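Local coordinates for protein BT_4661 (Bacteroides thetaiotaomicron, PDB 4AK1) that probably binds heparin and heparan sulphate at the bacterial surface, as a SusE-like protein of the heparin utilisation locus, at residues A45-T50 against S86-S91; L82-V87 against I101-M106; D361-E366 against A405-G410. All blocks are in the same frame, centred on the assembly; numbering follows the deposited sequence.

Contact 1 of 3, residues A45-T50 against S86-S91; sequences AITRIT and SVACYS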
loop_
_atom_site.group_PDB
_atom_site.type_symbol
_atom_site.label_atom_id
_atom_site.label_comp_id
_atom_site.label_asym_id
_atom_site.label_seq_id
_atom_site.Cartn_x
_atom_site.Cartn_y
_atom_site.Cartn_z
ATOM N N ALA A 45 7.222 4.891 -33.660
ATOM C CA ALA A 45 5.950 5.617 -33.805
ATOM C C ALA A 45 6.045 6.924 -33.033
ATOM O O ALA A 45 6.742 6.996 -32.021
ATOM C CB ALA A 45 4.786 4.783 -33.280
ATOM N N ILE A 46 5.383 7.963 -33.536
ATOM C CA ILE A 46 5.200 9.190 -32.767
ATOM C C ILE A 46 3.875 9.009 -32.033
ATOM O O ILE A 46 2.838 8.834 -32.664
ATOM C CB ILE A 46 5.190 10.449 -33.676
ATOM C CG1 ILE A 46 6.582 10.687 -34.279
ATOM C CG2 ILE A 46 4.740 11.690 -32.903
ATOM C CD1 ILE A 46 6.563 11.633 -35.474
ATOM N N THR A 47 3.908 9.007 -30.703
ATOM C CA THR A 47 2.694 8.746 -29.923
ATOM C C THR A 47 1.979 10.038 -29.527
ATOM O O THR A 47 0.784 10.024 -29.226
ATOM C CB THR A 47 3.021 7.948 -28.652
ATOM O OG1 THR A 47 3.974 8.696 -27.879
ATOM C CG2 THR A 47 3.616 6.597 -29.028
ATOM N N ARG A 48 2.707 11.152 -29.527
ATOM C CA ARG A 48 2.108 12.444 -29.201
ATOM C C ARG A 48 2.916 13.597 -29.773
ATOM O O ARG A 48 4.147 13.549 -29.814
ATOM C CB ARG A 48 1.963 12.628 -27.674
ATOM C CG ARG A 48 1.048 13.782 -27.267
ATOM C CD ARG A 48 1.040 14.011 -25.756
ATOM N NE ARG A 48 2.273 14.658 -25.299
ATOM C CZ ARG A 48 2.644 14.805 -24.028
ATOM N NH1 ARG A 48 1.883 14.342 -23.037
ATOM N NH2 ARG A 48 3.791 15.419 -23.742
ATOM N N ILE A 49 2.208 14.635 -30.199
ATOM C CA ILE A 49 2.847 15.899 -30.561
ATOM C C ILE A 49 2.157 16.998 -29.772
ATOM O O ILE A 49 0.934 17.069 -29.764
ATOM C CB ILE A 49 2.746 16.196 -32.075
ATOM C CG1 ILE A 49 3.359 15.053 -32.900
ATOM C CG2 ILE A 49 3.443 17.518 -32.420
ATOM C CD1 ILE A 49 2.954 15.060 -34.372
ATOM N N THR A 50 2.932 17.843 -29.094
ATOM C CA THR A 50 2.356 19.037 -28.462
ATOM C C THR A 50 2.918 20.283 -29.118
ATOM O O THR A 50 4.024 20.253 -29.676
ATOM C CB THR A 50 2.600 19.107 -26.936
ATOM O OG1 THR A 50 4.010 19.127 -26.669
ATOM C CG2 THR A 50 1.958 17.916 -26.223
ATOM N N SER A 86 6.658 12.927 -28.735
ATOM C CA SER A 86 6.897 11.734 -27.924
ATOM C C SER A 86 7.036 10.528 -28.860
ATOM O O SER A 86 6.289 10.394 -29.835
ATOM C CB SER A 86 5.782 11.529 -26.906
ATOM O OG SER A 86 5.637 12.664 -26.068
ATOM N N VAL A 87 8.007 9.669 -28.569
ATOM C CA VAL A 87 8.363 8.578 -29.474
ATOM C C VAL A 87 8.358 7.229 -28.761
ATOM O O VAL A 87 8.865 7.101 -27.643
ATOM C CB VAL A 87 9.749 8.808 -30.129
ATOM C CG1 VAL A 87 10.163 7.600 -30.975
ATOM C CG2 VAL A 87 9.728 10.065 -30.983
ATOM N N ALA A 88 7.781 6.231 -29.426
ATOM C CA ALA A 88 7.866 4.853 -28.959
ATOM C C ALA A 88 8.604 4.000 -29.987
ATOM O O ALA A 88 8.582 4.296 -31.194
ATOM C CB ALA A 88 6.478 4.289 -28.697
ATOM N N CYS A 89 9.236 2.929 -29.509
ATOM C CA CYS A 89 9.875 1.945 -30.383
ATOM C C CYS A 89 10.026 0.623 -29.643
ATOM O O CYS A 89 9.718 0.535 -28.448
ATOM C CB CYS A 89 11.245 2.454 -30.873
ATOM S SG CYS A 89 12.516 2.669 -29.598
ATOM N N TYR A 90 10.485 -0.408 -30.352
ATOM C CA TYR A 90 10.804 -1.686 -29.730
ATOM C C TYR A 90 12.298 -1.973 -29.850
ATOM O O TYR A 90 12.960 -1.500 -30.778
ATOM C CB TYR A 90 9.997 -2.833 -30.360
ATOM C CG TYR A 90 8.512 -2.757 -30.073
ATOM C CD1 TYR A 90 7.741 -1.761 -30.658
ATOM C CD2 TYR A 90 7.881 -3.670 -29.221
ATOM C CE1 TYR A 90 6.391 -1.661 -30.408
ATOM C CE2 TYR A 90 6.503 -3.581 -28.966
ATOM C CZ TYR A 90 5.772 -2.562 -29.568
ATOM O OH TYR A 90 4.415 -2.386 -29.364
ATOM N N SER A 91 12.809 -2.733 -28.887
ATOM C CA SER A 91 14.156 -3.254 -28.901
ATOM C C SER A 91 14.076 -4.617 -28.227
ATOM O O SER A 91 13.516 -4.735 -27.132
ATOM C CB SER A 91 15.094 -2.335 -28.125
ATOM O OG SER A 91 16.410 -2.869 -28.083
HETATM O O HOH W 1 4.711 15.131 -27.006
#
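S86 faces two residues of the other strand, T47 and R48. Its N-H gives a nearly straight bond to R48 O (2.8 Å, 175° at the hydrogen). Its carbonyl O accepts T47 N from above the carbonyl plane, at 2.9 Å. This two-to-one pairing is a beta bulge between strands 42-51 and 81-91, antiparallel neighbours in a mixed sheet. Strand 94-106, which carries E97 and D100, lies on the other side of 81-91. R48 N, buried at the bulge, has no partner in the model. The hydroxyl OG of S86 lies beside its own backbone N. There it reaches a water 2.8 Å away, and the same water accepts from R48 NE. S86 OG is also hydrogen-bonded to D100 N, while R48 NH2 makes a salt bridge to D100. S86 CB lies 3.5 Å from T47 OG1. V87 follows, in a non-hydrogen-bonded pair with I46. Its CG1 rests 3.6 Å from A45 O, which also receives a CA-H contact from V87. A88 is the hydrogen-bonded partner of A45. Two backbone bonds join them, A88 N to A45 O and A45 N to A88 O. The methyl CB of A88 meets T47 CG2 at 3.7 Å. T47 can serve both neighbours because chi1 of 58° sets OG1 between its backbone N and carbonyl carbon and turns CG2 back toward A88. T47 OG1 is hydrogen-bonded to E97 OE2. With an alanine here, E97 is likely to lose this hydroxyl partner and a gap to open beside the A88 methyl. R48, S86, the water and D100 form a connected polar cluster, in which the carboxylate would be expected to offset the arginine charge.

Contact 2 of 3, residues L82-V87 against I101-M106; sequences LYKLSV and IVEINM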
loop_
_atom_site.group_PDB
_atom_site.type_symbol
_atom_site.label_atom_id
_atom_site.label_comp_id
_atom_site.label_asym_id
_atom_site.label_seq_id
_atom_site.Cartn_x
_atom_site.Cartn_y
_atom_site.Cartn_z
ATOM N N LEU A 82 7.126 26.082 -30.632
ATOM C CA LEU A 82 7.927 24.913 -30.260
ATOM C C LEU A 82 7.083 23.638 -30.150
ATOM O O LEU A 82 6.151 23.575 -29.341
ATOM C CB LEU A 82 8.660 25.184 -28.947
ATOM C CG LEU A 82 9.505 24.046 -28.357
ATOM C CD1 LEU A 82 10.619 23.618 -29.307
ATOM C CD2 LEU A 82 10.089 24.510 -27.030
ATOM N N TYR A 83 7.416 22.646 -30.976
ATOM C CA TYR A 83 6.749 21.344 -30.988
ATOM C C TYR A 83 7.544 20.342 -30.160
ATOM O O TYR A 83 8.785 20.350 -30.193
ATOM C CB TYR A 83 6.613 20.803 -32.420
ATOM C CG TYR A 83 5.636 21.568 -33.299
ATOM C CD1 TYR A 83 6.029 22.733 -33.960
ATOM C CD2 TYR A 83 4.327 21.116 -33.480
ATOM C CE1 TYR A 83 5.146 23.442 -34.766
ATOM C CE2 TYR A 83 3.421 21.825 -34.275
ATOM C CZ TYR A 83 3.841 22.992 -34.919
ATOM O OH TYR A 83 2.967 23.704 -35.724
ATOM N N LYS A 84 6.837 19.510 -29.395
ATOM C CA LYS A 84 7.477 18.418 -28.656
ATOM C C LYS A 84 6.870 17.092 -29.081
ATOM O O LYS A 84 5.636 16.946 -29.128
ATOM C CB LYS A 84 7.365 18.615 -27.145
ATOM C CG LYS A 84 8.018 19.902 -26.668
ATOM C CD LYS A 84 7.938 20.060 -25.163
ATOM C CE LYS A 84 8.574 21.375 -24.742
ATOM N NZ LYS A 84 8.508 21.529 -23.266
ATOM N N LEU A 85 7.747 16.153 -29.429
ATOM C CA LEU A 85 7.350 14.871 -29.993
ATOM C C LEU A 85 7.644 13.777 -28.983
ATOM O O LEU A 85 8.745 13.710 -28.428
ATOM C CB LEU A 85 8.095 14.573 -31.309
ATOM C CG LEU A 85 7.645 15.347 -32.561
ATOM C CD1 LEU A 85 7.777 16.857 -32.394
ATOM C CD2 LEU A 85 8.435 14.891 -33.791
ATOM N N SER A 86 6.658 12.927 -28.735
ATOM C CA SER A 86 6.897 11.734 -27.924
ATOM C C SER A 86 7.036 10.528 -28.860
ATOM O O SER A 86 6.289 10.394 -29.835
ATOM C CB SER A 86 5.782 11.529 -26.906
ATOM O OG SER A 86 5.637 12.664 -26.068
ATOM N N VAL A 87 8.007 9.669 -28.569
ATOM C CA VAL A 87 8.363 8.578 -29.474
ATOM C C VAL A 87 8.358 7.229 -28.761
ATOM O O VAL A 87 8.865 7.101 -27.643
ATOM C CB VAL A 87 9.749 8.808 -30.129
ATOM C CG1 VAL A 87 10.163 7.600 -30.975
ATOM C CG2 VAL A 87 9.728 10.065 -30.983
ATOM N N ILE A 101 10.874 13.598 -26.258
ATOM C CA ILE A 101 12.279 13.276 -26.551
ATOM C C ILE A 101 12.850 14.166 -27.685
ATOM O O ILE A 101 14.065 14.418 -27.746
ATOM C CB ILE A 101 12.454 11.762 -26.838
ATOM C CG1 ILE A 101 13.940 11.386 -26.914
ATOM C CG2 ILE A 101 11.665 11.343 -28.088
ATOM C CD1 ILE A 101 14.243 9.902 -26.826
ATOM N N VAL A 102 11.976 14.656 -28.560
ATOM C CA VAL A 102 12.393 15.505 -29.667
ATOM C C VAL A 102 11.640 16.826 -29.609
ATOM O O VAL A 102 10.402 16.832 -29.481
ATOM C CB VAL A 102 12.117 14.821 -31.028
ATOM C CG1 VAL A 102 12.316 15.797 -32.188
ATOM C CG2 VAL A 102 13.022 13.613 -31.200
ATOM N N GLU A 103 12.389 17.930 -29.707
ATOM C CA GLU A 103 11.835 19.293 -29.769
ATOM C C GLU A 103 12.141 19.934 -31.124
ATOM O O GLU A 103 13.288 19.909 -31.579
ATOM C CB GLU A 103 12.417 20.189 -28.668
ATOM C CG GLU A 103 12.168 19.679 -27.261
ATOM C CD GLU A 103 12.507 20.700 -26.188
ATOM O OE1 GLU A 103 12.852 21.858 -26.516
ATOM O OE2 GLU A 103 12.429 20.332 -25.002
ATOM N N ILE A 104 11.109 20.484 -31.762
ATOM C CA ILE A 104 11.250 21.156 -33.056
ATOM C C ILE A 104 10.630 22.542 -33.001
ATOM O O ILE A 104 9.444 22.700 -32.710
ATOM C CB ILE A 104 10.627 20.351 -34.214
ATOM C CG1 ILE A 104 11.264 18.957 -34.284
ATOM C CG2 ILE A 104 10.807 21.088 -35.544
ATOM C CD1 ILE A 104 10.443 17.952 -35.072
ATOM N N ASN A 105 11.460 23.545 -33.254
ATOM C CA ASN A 105 11.003 24.928 -33.277
ATOM C C ASN A 105 10.628 25.327 -34.708
ATOM O O ASN A 105 11.504 25.524 -35.552
ATOM C CB ASN A 105 12.086 25.844 -32.679
ATOM C CG ASN A 105 11.633 27.280 -32.547
ATOM O OD1 ASN A 105 10.469 27.556 -32.243
ATOM N ND2 ASN A 105 12.551 28.209 -32.774
ATOM N N MET A 106 9.320 25.421 -34.982
ATOM C CA MET A 106 8.852 25.877 -36.292
ATOM C C MET A 106 8.787 27.404 -36.329
ATOM O O MET A 106 8.014 28.021 -35.589
ATOM C CB MET A 106 7.477 25.282 -36.614
ATOM C CG MET A 106 6.835 25.812 -37.886
ATOM S SD MET A 106 7.658 25.262 -39.406
ATOM C CE MET A 106 7.306 23.508 -39.402
#
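Chi1 of -69° in Y83 swings CG anti to its carbonyl carbon, and the ring then meets M106 along one edge. Y83 CE1 lies 3.5 Å from M106 CB. I104 O is also at that edge, in the ring plane. Y83 OH bonds beyond the pair to P79 O, and F56 and F61 meet the ring edge-to-face. L85 has a similar first torsion, chi1 -75°. Both its methyls come to the end of I104, with CD2 3.9 Å from I104 CD1. L85 CB also touches V102 CB. V87 adds CG2 against I101 CG2 at 3.7 Å. On the face of K84 and E103 the two chains run alongside each other, pointing the same way. Their charged ends stay apart, K84 NZ 4.5 Å from E103 OE2, too far for a salt bridge. L82 CD2 approaches the other oxygen, E103 OE1. The backbone ladder is strong at Y83 and I104, with bonds both ways. It slackens at the other end: L85 N to V102 O is 2.7 Å, but V102 N to L85 O is weak at 3.4 Å. Two residues, I101 and V102, stand opposite the single L85, which makes a classic bulge. L85 and I104 touch F61. Strand 14-23 continues the sheet beyond 94-106, its Y17 and I23 touching V102, I104 and M106. The whole is a beta hairpin of strands 81-91 and 94-106 inside a mixed sheet.

Contact 3 of 3, residues D361-E366 against A405-G410; sequences DEVKYE and ATNTKG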
loop_
_atom_site.group_PDB
_atom_site.type_symbol
_atom_site.label_atom_id
_atom_site.label_comp_id
_atom_site.label_asym_id
_atom_site.label_seq_id
_atom_site.Cartn_x
_atom_site.Cartn_y
_atom_site.Cartn_z
ATOM N N ASP A 361 26.261 -24.630 -44.680
ATOM C CA ASP A 361 27.739 -24.561 -44.617
ATOM C C ASP A 361 28.257 -23.382 -43.791
ATOM O O ASP A 361 27.616 -22.326 -43.741
ATOM C CB ASP A 361 28.336 -24.494 -46.029
ATOM C CG ASP A 361 28.049 -25.747 -46.850
ATOM O OD1 ASP A 361 28.046 -26.848 -46.259
ATOM O OD2 ASP A 361 27.834 -25.640 -48.073
ATOM N N GLU A 362 29.413 -23.580 -43.150
ATOM C CA GLU A 362 30.163 -22.524 -42.445
ATOM C C GLU A 362 29.275 -21.717 -41.479
ATOM O O GLU A 362 29.179 -20.492 -41.551
ATOM C CB GLU A 362 30.927 -21.642 -43.455
ATOM C CG GLU A 362 31.971 -22.453 -44.247
ATOM C CD GLU A 362 32.821 -21.648 -45.231
ATOM O OE1 GLU A 362 33.078 -20.450 -44.991
ATOM O OE2 GLU A 362 33.261 -22.227 -46.254
ATOM N N VAL A 363 28.628 -22.442 -40.574
ATOM C CA VAL A 363 27.598 -21.866 -39.714
ATOM C C VAL A 363 28.166 -21.488 -38.353
ATOM O O VAL A 363 28.993 -22.215 -37.805
ATOM C CB VAL A 363 26.420 -22.857 -39.520
ATOM C CG1 VAL A 363 25.370 -22.261 -38.589
ATOM C CG2 VAL A 363 25.799 -23.234 -40.866
ATOM N N LYS A 364 27.715 -20.356 -37.806
ATOM C CA LYS A 364 27.970 -20.027 -36.399
ATOM C C LYS A 364 26.668 -19.995 -35.587
ATOM O O LYS A 364 25.603 -19.663 -36.124
ATOM C CB LYS A 364 28.715 -18.696 -36.273
ATOM C CG LYS A 364 30.199 -18.779 -36.641
ATOM C CD LYS A 364 30.907 -17.449 -36.385
ATOM C CE LYS A 364 32.372 -17.496 -36.808
ATOM N NZ LYS A 364 32.717 -16.298 -37.638
ATOM N N TYR A 365 26.766 -20.326 -34.301
ATOM C CA TYR A 365 25.583 -20.423 -33.428
ATOM C C TYR A 365 25.702 -19.529 -32.198
ATOM O O TYR A 365 26.787 -19.374 -31.638
ATOM C CB TYR A 365 25.347 -21.880 -32.979
ATOM C CG TYR A 365 25.320 -22.887 -34.129
ATOM C CD1 TYR A 365 26.496 -23.473 -34.603
ATOM C CD2 TYR A 365 24.126 -23.235 -34.732
ATOM C CE1 TYR A 365 26.470 -24.388 -35.645
ATOM C CE2 TYR A 365 24.083 -24.137 -35.789
ATOM C CZ TYR A 365 25.257 -24.715 -36.238
ATOM O OH TYR A 365 25.201 -25.611 -37.284
ATOM N N GLU A 366 24.580 -18.963 -31.756
ATOM C CA GLU A 366 24.523 -18.297 -30.448
ATOM C C GLU A 366 23.130 -18.441 -29.822
ATOM O O GLU A 366 22.151 -18.583 -30.557
ATOM C CB GLU A 366 24.898 -16.810 -30.576
ATOM C CG GLU A 366 23.905 -15.960 -31.358
ATOM C CD GLU A 366 24.441 -14.569 -31.674
ATOM O OE1 GLU A 366 25.309 -14.457 -32.559
ATOM O OE2 GLU A 366 23.979 -13.579 -31.062
ATOM N N ALA A 405 21.306 -19.696 -35.709
ATOM C CA ALA A 405 22.346 -20.135 -36.648
ATOM C C ALA A 405 22.509 -19.109 -37.747
ATOM O O ALA A 405 21.519 -18.614 -38.282
ATOM C CB ALA A 405 21.981 -21.481 -37.262
ATOM N N THR A 406 23.752 -18.832 -38.128
ATOM C CA THR A 406 24.046 -17.803 -39.140
ATOM C C THR A 406 25.191 -18.233 -40.040
ATOM O O THR A 406 26.215 -18.705 -39.554
ATOM C CB THR A 406 24.461 -16.474 -38.459
ATOM O OG1 THR A 406 23.369 -15.987 -37.676
ATOM C CG2 THR A 406 24.874 -15.399 -39.484
ATOM N N ASN A 407 25.001 -18.062 -41.339
ATOM C CA ASN A 407 26.088 -18.087 -42.296
ATOM C C ASN A 407 25.908 -16.920 -43.274
ATOM O O ASN A 407 25.043 -16.068 -43.060
ATOM C CB ASN A 407 26.234 -19.470 -42.987
ATOM C CG ASN A 407 25.052 -19.856 -43.873
ATOM O OD1 ASN A 407 24.161 -19.057 -44.179
ATOM N ND2 ASN A 407 25.070 -21.104 -44.330
ATOM N N THR A 408 26.702 -16.886 -44.342
ATOM C CA THR A 408 26.671 -15.768 -45.292
ATOM C C THR A 408 25.357 -15.683 -46.079
ATOM O O THR A 408 25.062 -14.658 -46.697
ATOM C CB THR A 408 27.852 -15.830 -46.288
ATOM O OG1 THR A 408 27.861 -17.106 -46.926
ATOM C CG2 THR A 408 29.183 -15.636 -45.586
ATOM N N LYS A 409 24.577 -16.764 -46.066
ATOM C CA LYS A 409 23.296 -16.799 -46.769
ATOM C C LYS A 409 22.130 -16.296 -45.902
ATOM O O LYS A 409 21.034 -16.055 -46.416
ATOM C CB LYS A 409 22.990 -18.203 -47.313
ATOM C CG LYS A 409 23.936 -18.687 -48.412
ATOM C CD LYS A 409 23.702 -17.961 -49.720
ATOM C CE LYS A 409 24.722 -18.393 -50.769
ATOM N NZ LYS A 409 24.374 -19.691 -51.418
ATOM N N GLY A 410 22.373 -16.127 -44.606
ATOM C CA GLY A 410 21.361 -15.599 -43.690
ATOM C C GLY A 410 21.340 -16.249 -42.320
ATOM O O GLY A 410 22.274 -16.972 -41.941
HETATM O O HOH W 2 29.263 -18.483 -43.696
HETATM O O HOH W 3 24.154 -16.920 -35.042
#
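The N407 side chain points toward the 361-366 segment. N407 ND2 donates to D361 O at 2.9 Å, in the carbonyl plane and on a lone pair. D361 O lies 10° out of the amide plane. ND2 also makes a weak bond to E332 O. A chi1 of 66° puts N407 CG between its backbone N and carbonyl carbon. The other end of the amide turns back on its own chain, where OD1 accepts K409 N as an Asx turn within the type I turn N407 to G410. The A405 methyl meets two apolar groups that also pack on each other. V363 CG1 is 3.7 Å from A405 CB, and Y365 CE2 comes obliquely at the same distance. V363 CG1 lies over one face of the Y365 ring. K364 and T406 form the hydrogen-bonded pair, with K364 N to T406 O at 2.8 Å. They belong to antiparallel neighbours, 364-367 and 397-407, the former an outermost strand of this sheet within the chain. A water links E362 O to T408 N. A second water joins K364 O to T406 OG1, which also bonds to S411. One amide is thus used at both ends, which holds its rotation and ties the loop before strand 364-367 to the turn.

How the contacts relate
From the N terminus, strand 42-51 comes first. Contact 1 closes when the chain returns at 86-91, after 35 intervening residues. Contact 2 opens on the same strand 81-91, at 82-87, and closes across a short hairpin at 101-106. The two share S86 and V87, so they overlap along the chain and neither nests in the other. Together they place strand 81-91 between 42-51 and 94-106 in one sheet, and T50 N probably bonds to K84 O between them. Contact 3 comes later, in series. It closes a 38-residue excursion and joins strands 364-367 and 397-407 of a separate sheet, its centre about 35 Å from that of contact 1.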